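Local coordinates for aclacinomycin-N/aclacinomycin-A oxidase (Streptomyces galilaeus, PDB 2IPI), which oxidises the terminal sugar of aclacinomycin N to give aclacinomycin A and then aclacinomycin Y, using oxygen and a bicovalently attached FAD, at residues K118-V123 with R224-T229; L177-V182 with V195-A200; Y367-W372 with R416-K421; A374-T379 with E447-T452. All blocks are in the same frame, centred on the assembly; numbering follows the deposited sequence. Where two conformers were deposited one is given.

Contact 1 of 4, residues K118-V123 with R224-T229; sequences KRAFAV and RYWFRT
W226 reaches from its own strand across A122, A120 and K118, and its indole can be followed outward from the backbone. A chi1 of -66° sets CG anti to the carbonyl carbon, and chi2 of 87° then turns the indole, whose six-membered ring lies beside A120 and K118. CB of W226 lies 4.2 Å from CB of A120; farther out, W226 CE3 meets that same A120 CB at 3.3 Å, a tight contact at the ring edge, for which the small alanine methyl is well suited. CZ3 then passes the carbonyl of A120, and CH2 ends 3.8 Å from CD of K118. One face carries the methyl of A122 near its rim; on the opposite face lies CG of K118, part of a long aliphatic chain that can lie on the indole while K118 itself is exposed. NE1 is hydrogen-bonded to OE2 of E181. The strands 120-123 and 221-227 are neighbours in the five-stranded antiparallel sheet of the FAD-binding PCMH-type domain, and a G1 bulge, in which R119 and A120 both face D115, opens strand 120-123 with R119 in a left-handed conformation. F121 and F227 form one hydrogen-bonded pair, V123 and Y225 another; the bond from Y225 N to V123 O measures 3.0 Å and is nearly straight at 173°. On the face opposite W226, CG2 of V123 touches CE1 of F227 at 3.3 Å, in that ring's plane at its edge. Beyond the strand ends, NH2 of R119 comes to 3.7 Å from NE of R228, two like-charged guanidinium groups; NH1 of R119 bonds to the carbonyls of A232 and G234.

Contact 2 of 4, residues L177-V182 with V195-A200; sequences LYAVEV and VATSAA
Y178 and T197 meet through a ring face and a hydroxyl: OG1 of T197 lies 2.9 Å above the plane of the Y178 ring, displaced toward the rim and closest to CZ. The tyrosine OH is 3.2 Å from that OG1, but the angle is too poor for a hydrogen bond. A chi1 of 170° sets CG anti to the backbone N, and the ring beyond it lies against the threonine hydroxyl; R228 makes a cation-pi contact with it. Backbone bonds join the two arms of this antiparallel beta hairpin near its open end, V180 N giving to A196 O at 2.7 Å and A196 N returning to V180 O. Further along, S198 N reaches Y178 O only by a weak bond bent to 124°. Apolar contacts are slight: V180 CG1 lies 3.9 Å from A196 CB, while on the other face E181 CG runs beside V195 CG2 at 3.3 Å, both side chains pointing the same way. A water completes the set, donating to L177 O at 2.6 Å and meeting S198 OG. Y178 and A179 form a classic beta bulge opposite W226. The chemistry implies a join carried by main-chain bonds, with small residues permitting close strands and a water between L177 O and S198 OG where the regular pairing ends.

Contact 3 of 4, residues Y367-W372 with R416-K421; sequences YLRKPW and RDSIIK
Y367 and K421 lie side by side and point the same way, the aliphatic part of the lysine running past the ring so that its CG comes 3.4 Å from CE1 of Y367. A long flexible chain suits this place because its bends at chi2, chi3 and chi4 let it follow the phenol outward. NZ is modelled as a donor to the OH of Y367, but their 2.5 Å separation is so short that the exact length is doubtful. R369 and D417 are turned otherwise: the guanidinium and carboxylate planes stand 57° apart, and NE and NH2 of R369 both grip one oxygen in a salt bridge. OD1 of D417 lies close to the guanidinium plane, 2.9 Å from NH2 and met nearly along its own C-O axis, while NE is farther off at 3.3 Å. Between the two pairs, L368 N gives to I420 O at 2.9 Å, and L368 O accepts from I419 N rather than from I420 N, which is buried with no partner. L368 also sets CD1 3.8 Å above the centre of a W372 ring face, an apolar branched side chain suited to packing on the indole. These segments join strands 360-368 and 420-428 at one border of a seven-stranded antiparallel sheet, and K421, with its side chain about 4 Å from those of the proton acceptors Y397 and Y469, brings that border to the active site.

Contact 4 of 4, residues A374-T379 with E447-T452; sequences AAQAAT and EIFATT
T379 and I448 touch methyl to methyl where the start of helix 374-385 packs against the last turn of helix 434-448, a helix-to-helix contact beside the seven-stranded sheet. CG2 of T379 is 3.6 Å from CG2 of I448, their side chains crossing at about a right angle. The threonine methyl is anti to the backbone N, which sends it toward the other helix and leaves OG1 on another branch; a beta-branched residue thus offers both an apolar and a polar arm. Q376 makes the second contact, its CG lying 3.9 Å from I448 CB and 3.4 Å from I448 O. The position of E447 OE2 is less sure, and a weak bond from T379 OG1 to it is unsettled.

In the next shell a water donates to E447 O at 2.8 Å and also approaches T379 OG1, though at a distance too short to be trusted. F449 is the first residue to leave helical backbone angles, and its CB turns away from helix 374-385. Y445, one turn earlier, meets its ring edge-to-face, and P456 touches it as well. The bulky ring in turn backs I448: CG1 of I448 sits 3.6 Å above the ring plane, over the centre of the F449 face.

In the fold
Contacts 1 and 2 share the five-stranded sheet of the FAD-binding region, with centres about 9 Å apart; contact 2 is nested within the loop that contact 1 closes, and strand 221-227 of contact 1 lies next to strand 177-185 of contact 2 in that sheet. Contacts 3 and 4 follow later in the chain and their segments alternate, because strand 360-368 leads to helix 374-385 and strand 420-428 to helix 434-448. Their centres are about 15 Å apart, and W372 bridges them by packing on I448 and F449. Contact 1 lies about 43 Å from contact 4, centre to centre, on the opposite side of the chain's centre. The cofactor-binding sheet and the sheet reaching the substrate thus form separate regions, with FAD close to both.

Contact 1 of 4, residues K118-V123 with R224-T229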
# COMPACT_ATOMS: atom_id res chain seq x y z
N LYS A 118 -17.37 -13.85 -17.93
CA LYS A 118 -16.93 -14.04 -16.56
C LYS A 118 -17.63 -13.09 -15.61
O LYS A 118 -17.59 -13.24 -14.39
CB LYS A 118 -15.41 -13.80 -16.47
CG LYS A 118 -14.55 -14.96 -16.92
CD LYS A 118 -14.00 -14.77 -18.32
CE LYS A 118 -14.17 -16.02 -19.17
NZ LYS A 118 -12.87 -16.52 -19.66
N ARG A 119 -18.32 -12.09 -16.17
CA ARG A 119 -18.97 -11.10 -15.32
C ARG A 119 -17.92 -10.44 -14.43
O ARG A 119 -18.12 -10.22 -13.23
CB ARG A 119 -20.08 -11.74 -14.50
CG ARG A 119 -21.21 -10.82 -14.09
CD ARG A 119 -22.44 -11.63 -13.72
NE ARG A 119 -22.29 -12.19 -12.38
CZ ARG A 119 -22.89 -11.71 -11.29
NH1 ARG A 119 -23.70 -10.66 -11.37
NH2 ARG A 119 -22.70 -12.29 -10.11
N ALA A 120 -16.79 -10.13 -15.07
CA ALA A 120 -15.69 -9.57 -14.30
C ALA A 120 -14.85 -8.61 -15.12
O ALA A 120 -14.91 -8.61 -16.35
CB ALA A 120 -14.81 -10.69 -13.75
N PHE A 121 -14.06 -7.80 -14.43
CA PHE A 121 -13.18 -6.85 -15.09
C PHE A 121 -11.71 -7.27 -15.10
O PHE A 121 -11.15 -7.48 -14.00
CB PHE A 121 -13.30 -5.52 -14.35
CG PHE A 121 -14.57 -4.72 -14.58
CD1 PHE A 121 -15.64 -4.88 -13.72
CD2 PHE A 121 -14.69 -3.84 -15.64
CE1 PHE A 121 -16.82 -4.17 -13.86
CE2 PHE A 121 -15.87 -3.11 -15.78
CZ PHE A 121 -16.92 -3.28 -14.90
N ALA A 122 -11.13 -7.36 -16.29
CA ALA A 122 -9.75 -7.67 -16.63
C ALA A 122 -8.75 -6.57 -16.31
O ALA A 122 -8.86 -5.43 -16.75
CB ALA A 122 -9.62 -8.10 -18.08
N VAL A 123 -7.74 -6.84 -15.49
CA VAL A 123 -6.67 -5.86 -15.28
C VAL A 123 -5.31 -6.56 -15.22
O VAL A 123 -5.08 -7.44 -14.38
CB VAL A 123 -6.84 -4.98 -14.04
CG1 VAL A 123 -8.24 -4.38 -13.92
CG2 VAL A 123 -6.54 -5.73 -12.74
N ARG A 224 -2.77 -11.67 -14.41
CA ARG A 224 -4.07 -11.03 -14.59
C ARG A 224 -4.94 -11.12 -13.34
O ARG A 224 -5.06 -12.17 -12.71
CB ARG A 224 -4.85 -11.65 -15.76
CG ARG A 224 -6.17 -10.92 -15.98
CD ARG A 224 -6.89 -11.45 -17.20
NE ARG A 224 -6.12 -11.20 -18.40
CZ ARG A 224 -5.88 -11.97 -19.44
NH1 ARG A 224 -6.37 -13.20 -19.50
NH2 ARG A 224 -5.13 -11.49 -20.43
N TYR A 225 -5.59 -10.02 -12.98
CA TYR A 225 -6.49 -9.96 -11.85
C TYR A 225 -7.93 -9.74 -12.32
O TYR A 225 -8.02 -9.05 -13.33
CB TYR A 225 -6.16 -8.78 -10.92
CG TYR A 225 -4.88 -8.77 -10.14
CD1 TYR A 225 -3.71 -8.22 -10.63
CD2 TYR A 225 -4.87 -9.33 -8.86
CE1 TYR A 225 -2.55 -8.23 -9.88
CE2 TYR A 225 -3.70 -9.33 -8.11
CZ TYR A 225 -2.55 -8.78 -8.62
OH TYR A 225 -1.40 -8.79 -7.85
N TRP A 226 -8.89 -10.26 -11.61
CA TRP A 226 -10.32 -10.13 -11.89
C TRP A 226 -11.06 -9.45 -10.75
O TRP A 226 -10.94 -9.87 -9.61
CB TRP A 226 -10.97 -11.47 -12.27
CG TRP A 226 -10.47 -12.02 -13.58
CD1 TRP A 226 -9.35 -12.81 -13.70
CD2 TRP A 226 -10.98 -11.89 -14.91
NE1 TRP A 226 -9.15 -13.15 -15.01
CE2 TRP A 226 -10.14 -12.60 -15.79
CE3 TRP A 226 -12.07 -11.22 -15.47
CZ2 TRP A 226 -10.34 -12.67 -17.16
CZ3 TRP A 226 -12.27 -11.29 -16.84
CH2 TRP A 226 -11.42 -12.01 -17.69
N PHE A 227 -11.82 -8.39 -11.07
CA PHE A 227 -12.59 -7.69 -10.05
C PHE A 227 -14.10 -7.71 -10.27
O PHE A 227 -14.57 -7.52 -11.38
CB PHE A 227 -12.16 -6.20 -9.97
CG PHE A 227 -10.72 -6.13 -9.48
CD1 PHE A 227 -9.68 -6.04 -10.38
CD2 PHE A 227 -10.47 -6.17 -8.11
CE1 PHE A 227 -8.36 -6.03 -9.95
CE2 PHE A 227 -9.15 -6.15 -7.68
CZ PHE A 227 -8.11 -6.07 -8.59
N ARG A 228 -14.79 -7.91 -9.16
CA ARG A 228 -16.22 -7.83 -9.04
C ARG A 228 -16.60 -7.72 -7.57
O ARG A 228 -16.12 -8.52 -6.76
CB ARG A 228 -16.88 -9.06 -9.66
CG ARG A 228 -18.29 -8.84 -10.18
CD ARG A 228 -19.29 -9.70 -9.42
NE ARG A 228 -19.23 -11.09 -9.86
CZ ARG A 228 -18.50 -12.06 -9.34
NH1 ARG A 228 -17.68 -11.81 -8.31
NH2 ARG A 228 -18.55 -13.29 -9.83
N THR A 229 -17.46 -6.77 -7.24
CA THR A 229 -17.95 -6.69 -5.86
C THR A 229 -18.71 -7.95 -5.50
O THR A 229 -19.65 -8.30 -6.22
CB THR A 229 -18.84 -5.45 -5.67
OG1 THR A 229 -18.08 -4.29 -6.04
CG2 THR A 229 -19.24 -5.32 -4.21

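Contact 2 of 4, residues L177-V182 with V195-A200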
# COMPACT_ATOMS: atom_id res chain seq x y z
N LEU A 177 -11.80 -8.42 -5.15
CA LEU A 177 -11.07 -9.40 -5.92
C LEU A 177 -11.89 -10.68 -6.13
O LEU A 177 -12.19 -11.37 -5.15
CB LEU A 177 -9.81 -9.83 -5.17
CG LEU A 177 -8.68 -10.52 -5.91
CD1 LEU A 177 -8.19 -9.74 -7.12
CD2 LEU A 177 -7.51 -10.71 -4.95
N TYR A 178 -12.23 -10.96 -7.38
CA TYR A 178 -12.93 -12.19 -7.72
C TYR A 178 -11.93 -13.30 -8.06
O TYR A 178 -12.09 -14.43 -7.58
CB TYR A 178 -13.87 -11.98 -8.91
CG TYR A 178 -14.43 -13.28 -9.46
CD1 TYR A 178 -14.05 -13.74 -10.72
CD2 TYR A 178 -15.34 -14.04 -8.72
CE1 TYR A 178 -14.56 -14.93 -11.21
CE2 TYR A 178 -15.85 -15.23 -9.21
CZ TYR A 178 -15.45 -15.66 -10.45
OH TYR A 178 -15.95 -16.84 -10.95
N ALA A 179 -10.91 -13.02 -8.87
CA ALA A 179 -10.05 -14.13 -9.30
C ALA A 179 -8.65 -13.67 -9.68
O ALA A 179 -8.42 -12.50 -9.98
CB ALA A 179 -10.69 -14.83 -10.49
N VAL A 180 -7.72 -14.63 -9.68
CA VAL A 180 -6.36 -14.30 -10.09
C VAL A 180 -5.77 -15.39 -10.96
O VAL A 180 -5.93 -16.58 -10.67
CB VAL A 180 -5.51 -14.04 -8.83
CG1 VAL A 180 -5.40 -15.32 -8.01
CG2 VAL A 180 -4.14 -13.49 -9.17
N GLU A 181 -5.10 -14.97 -12.02
CA GLU A 181 -4.31 -15.81 -12.92
C GLU A 181 -2.85 -15.68 -12.52
O GLU A 181 -2.33 -14.57 -12.48
CB GLU A 181 -4.51 -15.41 -14.38
CG GLU A 181 -5.77 -15.92 -15.02
CD GLU A 181 -6.46 -14.99 -15.99
OE1 GLU A 181 -5.89 -14.30 -16.84
OE2 GLU A 181 -7.71 -14.98 -15.87
N VAL A 182 -2.21 -16.79 -12.21
CA VAL A 182 -0.88 -16.86 -11.63
C VAL A 182 0.02 -17.85 -12.36
O VAL A 182 -0.46 -18.85 -12.90
CB VAL A 182 -0.94 -17.29 -10.15
CG1 VAL A 182 0.32 -16.87 -9.41
CG2 VAL A 182 -2.17 -16.70 -9.46
N VAL A 195 -5.58 -20.74 -12.59
CA VAL A 195 -6.60 -19.74 -12.27
C VAL A 195 -7.21 -20.06 -10.91
O VAL A 195 -7.57 -21.18 -10.58
CB VAL A 195 -7.69 -19.65 -13.36
CG1 VAL A 195 -8.95 -18.97 -12.88
CG2 VAL A 195 -7.11 -18.91 -14.56
N ALA A 196 -7.33 -18.99 -10.12
CA ALA A 196 -7.83 -19.11 -8.76
C ALA A 196 -8.93 -18.10 -8.53
O ALA A 196 -8.72 -16.90 -8.73
CB ALA A 196 -6.67 -18.95 -7.80
N THR A 197 -10.08 -18.60 -8.11
CA THR A 197 -11.28 -17.75 -8.03
C THR A 197 -11.82 -17.76 -6.62
O THR A 197 -11.39 -18.57 -5.79
CB THR A 197 -12.30 -18.25 -9.08
OG1 THR A 197 -13.05 -17.18 -9.65
CG2 THR A 197 -13.31 -19.16 -8.41
N SER A 198 -12.75 -16.88 -6.29
CA SER A 198 -13.30 -16.79 -4.94
C SER A 198 -14.53 -17.66 -4.76
O SER A 198 -15.20 -17.55 -3.73
CB SER A 198 -13.63 -15.33 -4.61
OG SER A 198 -14.76 -14.89 -5.35
N ALA A 199 -14.84 -18.51 -5.73
CA ALA A 199 -16.01 -19.38 -5.61
C ALA A 199 -15.79 -20.44 -4.53
O ALA A 199 -14.76 -21.11 -4.50
CB ALA A 199 -16.34 -20.03 -6.94
N ALA A 200 -16.78 -20.59 -3.66
CA ALA A 200 -16.70 -21.55 -2.55
C ALA A 200 -16.28 -22.94 -3.03
O ALA A 200 -15.57 -23.63 -2.29
CB ALA A 200 -18.04 -21.61 -1.83
O HOH W 1 -14.68 -12.04 -4.67

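Contact 3 of 4, residues Y367-W372 with R416-K421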
# COMPACT_ATOMS: atom_id res chain seq x y z
N TYR A 367 -0.71 0.33 12.18
CA TYR A 367 -2.16 0.34 12.30
C TYR A 367 -2.57 0.70 13.73
O TYR A 367 -2.21 -0.02 14.66
CB TYR A 367 -2.77 -1.03 11.97
CG TYR A 367 -2.84 -1.39 10.51
CD1 TYR A 367 -3.80 -0.80 9.69
CD2 TYR A 367 -1.97 -2.30 9.94
CE1 TYR A 367 -3.87 -1.12 8.35
CE2 TYR A 367 -2.03 -2.63 8.59
CZ TYR A 367 -2.99 -2.03 7.80
OH TYR A 367 -3.09 -2.33 6.46
N LEU A 368 -3.30 1.79 13.95
CA LEU A 368 -3.67 2.14 15.32
C LEU A 368 -5.10 1.68 15.64
O LEU A 368 -6.02 1.98 14.88
CB LEU A 368 -3.61 3.65 15.60
CG LEU A 368 -2.33 4.41 15.27
CD1 LEU A 368 -2.46 5.90 15.55
CD2 LEU A 368 -1.15 3.84 16.03
N ARG A 369 -5.29 1.02 16.76
CA ARG A 369 -6.63 0.65 17.21
C ARG A 369 -7.26 1.73 18.07
O ARG A 369 -8.48 1.85 18.13
CB ARG A 369 -6.62 -0.65 18.01
CG ARG A 369 -6.76 -1.91 17.18
CD ARG A 369 -6.82 -3.12 18.12
NE ARG A 369 -8.21 -3.55 18.31
CZ ARG A 369 -8.72 -3.96 19.47
NH1 ARG A 369 -7.99 -3.97 20.64
NH2 ARG A 369 -10.00 -4.34 19.48
N LYS A 370 -6.39 2.50 18.72
CA LYS A 370 -6.77 3.62 19.57
C LYS A 370 -5.77 4.76 19.37
O LYS A 370 -4.66 4.53 18.90
CB LYS A 370 -6.81 3.21 21.03
CG LYS A 370 -7.91 2.24 21.41
CD LYS A 370 -7.52 1.30 22.55
CE LYS A 370 -8.10 1.64 23.90
NZ LYS A 370 -9.11 0.69 24.44
N PRO A 371 -6.14 6.00 19.70
CA PRO A 371 -5.27 7.14 19.40
C PRO A 371 -3.90 7.03 20.06
O PRO A 371 -3.72 6.21 20.96
CB PRO A 371 -6.03 8.31 20.04
CG PRO A 371 -7.45 7.87 20.08
CD PRO A 371 -7.37 6.40 20.40
N TRP A 372 -2.92 7.83 19.64
CA TRP A 372 -1.63 7.89 20.31
C TRP A 372 -1.81 8.22 21.80
O TRP A 372 -2.87 8.72 22.18
CB TRP A 372 -0.76 8.97 19.69
CG TRP A 372 -0.40 8.88 18.25
CD1 TRP A 372 -0.77 9.74 17.24
CD2 TRP A 372 0.42 7.88 17.62
NE1 TRP A 372 -0.23 9.32 16.05
CE2 TRP A 372 0.50 8.19 16.25
CE3 TRP A 372 1.08 6.76 18.13
CZ2 TRP A 372 1.22 7.41 15.35
CZ3 TRP A 372 1.79 5.99 17.23
CH2 TRP A 372 1.86 6.31 15.87
N ARG A 416 -8.60 -5.65 10.65
CA ARG A 416 -9.96 -5.17 10.38
C ARG A 416 -10.58 -4.47 11.57
O ARG A 416 -11.79 -4.53 11.75
CB ARG A 416 -10.83 -6.34 9.90
CG ARG A 416 -10.28 -6.98 8.63
CD ARG A 416 -10.40 -6.08 7.40
NE ARG A 416 -10.12 -6.85 6.19
CZ ARG A 416 -10.64 -6.59 4.99
NH1 ARG A 416 -11.47 -5.58 4.84
NH2 ARG A 416 -10.32 -7.37 3.96
N ASP A 417 -9.80 -3.77 12.40
CA ASP A 417 -10.45 -3.01 13.49
C ASP A 417 -9.49 -1.89 13.93
O ASP A 417 -9.25 -1.73 15.12
CB ASP A 417 -10.87 -3.90 14.64
CG ASP A 417 -11.58 -3.25 15.80
OD1 ASP A 417 -11.18 -3.47 16.96
OD2 ASP A 417 -12.55 -2.48 15.62
N SER A 418 -9.00 -1.17 12.92
CA SER A 418 -8.15 -0.01 13.11
C SER A 418 -8.88 1.26 12.65
O SER A 418 -9.74 1.21 11.78
CB SER A 418 -6.82 -0.16 12.39
OG SER A 418 -6.04 -1.19 13.00
N ILE A 419 -8.50 2.39 13.26
CA ILE A 419 -9.18 3.66 13.03
C ILE A 419 -8.31 4.62 12.23
O ILE A 419 -8.82 5.54 11.58
CB ILE A 419 -9.59 4.34 14.34
CG1 ILE A 419 -8.42 4.93 15.14
CG2 ILE A 419 -10.40 3.40 15.23
CD1 ILE A 419 -8.77 5.34 16.56
N ILE A 420 -6.99 4.41 12.29
CA ILE A 420 -6.01 5.23 11.61
C ILE A 420 -4.79 4.43 11.17
O ILE A 420 -4.37 3.53 11.89
CB ILE A 420 -5.55 6.38 12.51
CG1 ILE A 420 -6.65 7.38 12.88
CG2 ILE A 420 -4.38 7.14 11.88
CD1 ILE A 420 -6.44 8.04 14.23
N LYS A 421 -4.22 4.74 10.01
CA LYS A 421 -2.98 4.12 9.57
C LYS A 421 -1.85 5.15 9.54
O LYS A 421 -2.08 6.28 9.10
CB LYS A 421 -3.17 3.53 8.18
CG LYS A 421 -2.81 2.06 8.05
CD LYS A 421 -2.31 1.83 6.63
CE LYS A 421 -3.39 1.10 5.85
NZ LYS A 421 -2.94 -0.16 5.23

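Contact 4 of 4, residues A374-T379 with E447-T452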
# COMPACT_ATOMS: atom_id res chain seq x y z
N ALA A 374 -0.56 10.33 25.42
CA ALA A 374 0.05 11.61 25.78
C ALA A 374 1.54 11.62 25.43
O ALA A 374 2.06 12.56 24.85
CB ALA A 374 -0.13 11.93 27.26
N ALA A 375 2.22 10.55 25.80
CA ALA A 375 3.67 10.44 25.63
C ALA A 375 4.06 10.29 24.17
O ALA A 375 5.02 10.91 23.71
CB ALA A 375 4.19 9.28 26.45
N GLN A 376 3.32 9.46 23.43
CA GLN A 376 3.64 9.27 22.01
C GLN A 376 3.48 10.58 21.25
O GLN A 376 4.32 10.97 20.45
CB GLN A 376 2.78 8.16 21.42
CG GLN A 376 3.22 6.76 21.81
CD GLN A 376 2.18 5.69 21.54
OE1 GLN A 376 2.51 4.65 20.96
NE2 GLN A 376 0.94 5.94 21.94
N ALA A 377 2.39 11.31 21.51
CA ALA A 377 2.19 12.61 20.89
C ALA A 377 3.40 13.52 21.11
O ALA A 377 3.78 14.30 20.24
CB ALA A 377 0.93 13.26 21.44
N ALA A 378 3.98 13.37 22.30
CA ALA A 378 5.09 14.22 22.72
C ALA A 378 6.40 13.80 22.06
O ALA A 378 7.23 14.67 21.78
CB ALA A 378 5.23 14.20 24.24
N THR A 379 6.57 12.51 21.84
CA THR A 379 7.67 11.92 21.08
C THR A 379 7.67 12.49 19.67
O THR A 379 8.69 12.91 19.13
CB THR A 379 7.57 10.38 21.02
OG1 THR A 379 7.81 9.81 22.31
CG2 THR A 379 8.61 9.80 20.08
N GLU A 447 10.97 4.93 19.49
CA GLU A 447 10.57 5.75 20.63
C GLU A 447 9.07 5.83 20.77
O GLU A 447 8.55 5.75 21.89
CB GLU A 447 11.20 7.13 20.46
CG GLU A 447 11.55 7.84 21.76
CD GLU A 447 11.90 9.30 21.46
OE1 GLU A 447 13.07 9.54 21.08
OE2 GLU A 447 10.98 10.14 21.58
N ILE A 448 8.28 5.98 19.69
CA ILE A 448 6.85 5.95 20.03
C ILE A 448 6.38 4.51 20.24
O ILE A 448 5.27 4.31 20.74
CB ILE A 448 5.92 6.65 19.03
CG1 ILE A 448 5.03 5.66 18.26
CG2 ILE A 448 6.66 7.58 18.09
CD1 ILE A 448 5.17 5.83 16.78
N PHE A 449 7.14 3.48 19.88
CA PHE A 449 6.61 2.13 20.14
C PHE A 449 7.45 1.42 21.21
O PHE A 449 7.36 0.21 21.39
CB PHE A 449 6.54 1.30 18.86
CG PHE A 449 5.40 1.79 17.96
CD1 PHE A 449 4.10 1.75 18.43
CD2 PHE A 449 5.67 2.27 16.69
CE1 PHE A 449 3.04 2.18 17.64
CE2 PHE A 449 4.62 2.70 15.89
CZ PHE A 449 3.33 2.66 16.38
N ALA A 450 8.22 2.27 21.87
CA ALA A 450 9.17 1.93 22.91
C ALA A 450 8.58 1.09 24.02
O ALA A 450 9.29 0.24 24.57
CB ALA A 450 9.76 3.22 23.49
N THR A 451 7.31 1.28 24.39
CA THR A 451 6.82 0.47 25.51
C THR A 451 6.62 -0.99 25.14
O THR A 451 6.31 -1.85 25.95
CB THR A 451 5.49 1.03 26.06
OG1 THR A 451 5.31 0.44 27.35
CG2 THR A 451 4.33 0.65 25.19
N THR A 452 6.78 -1.30 23.85
CA THR A 452 6.66 -2.69 23.44
C THR A 452 8.02 -3.30 23.08
O THR A 452 8.18 -4.52 23.14
CB THR A 452 5.74 -2.82 22.21
OG1 THR A 452 4.74 -3.81 22.42
CG2 THR A 452 6.62 -3.27 21.04
O HOH W 2 6.90 7.70 23.02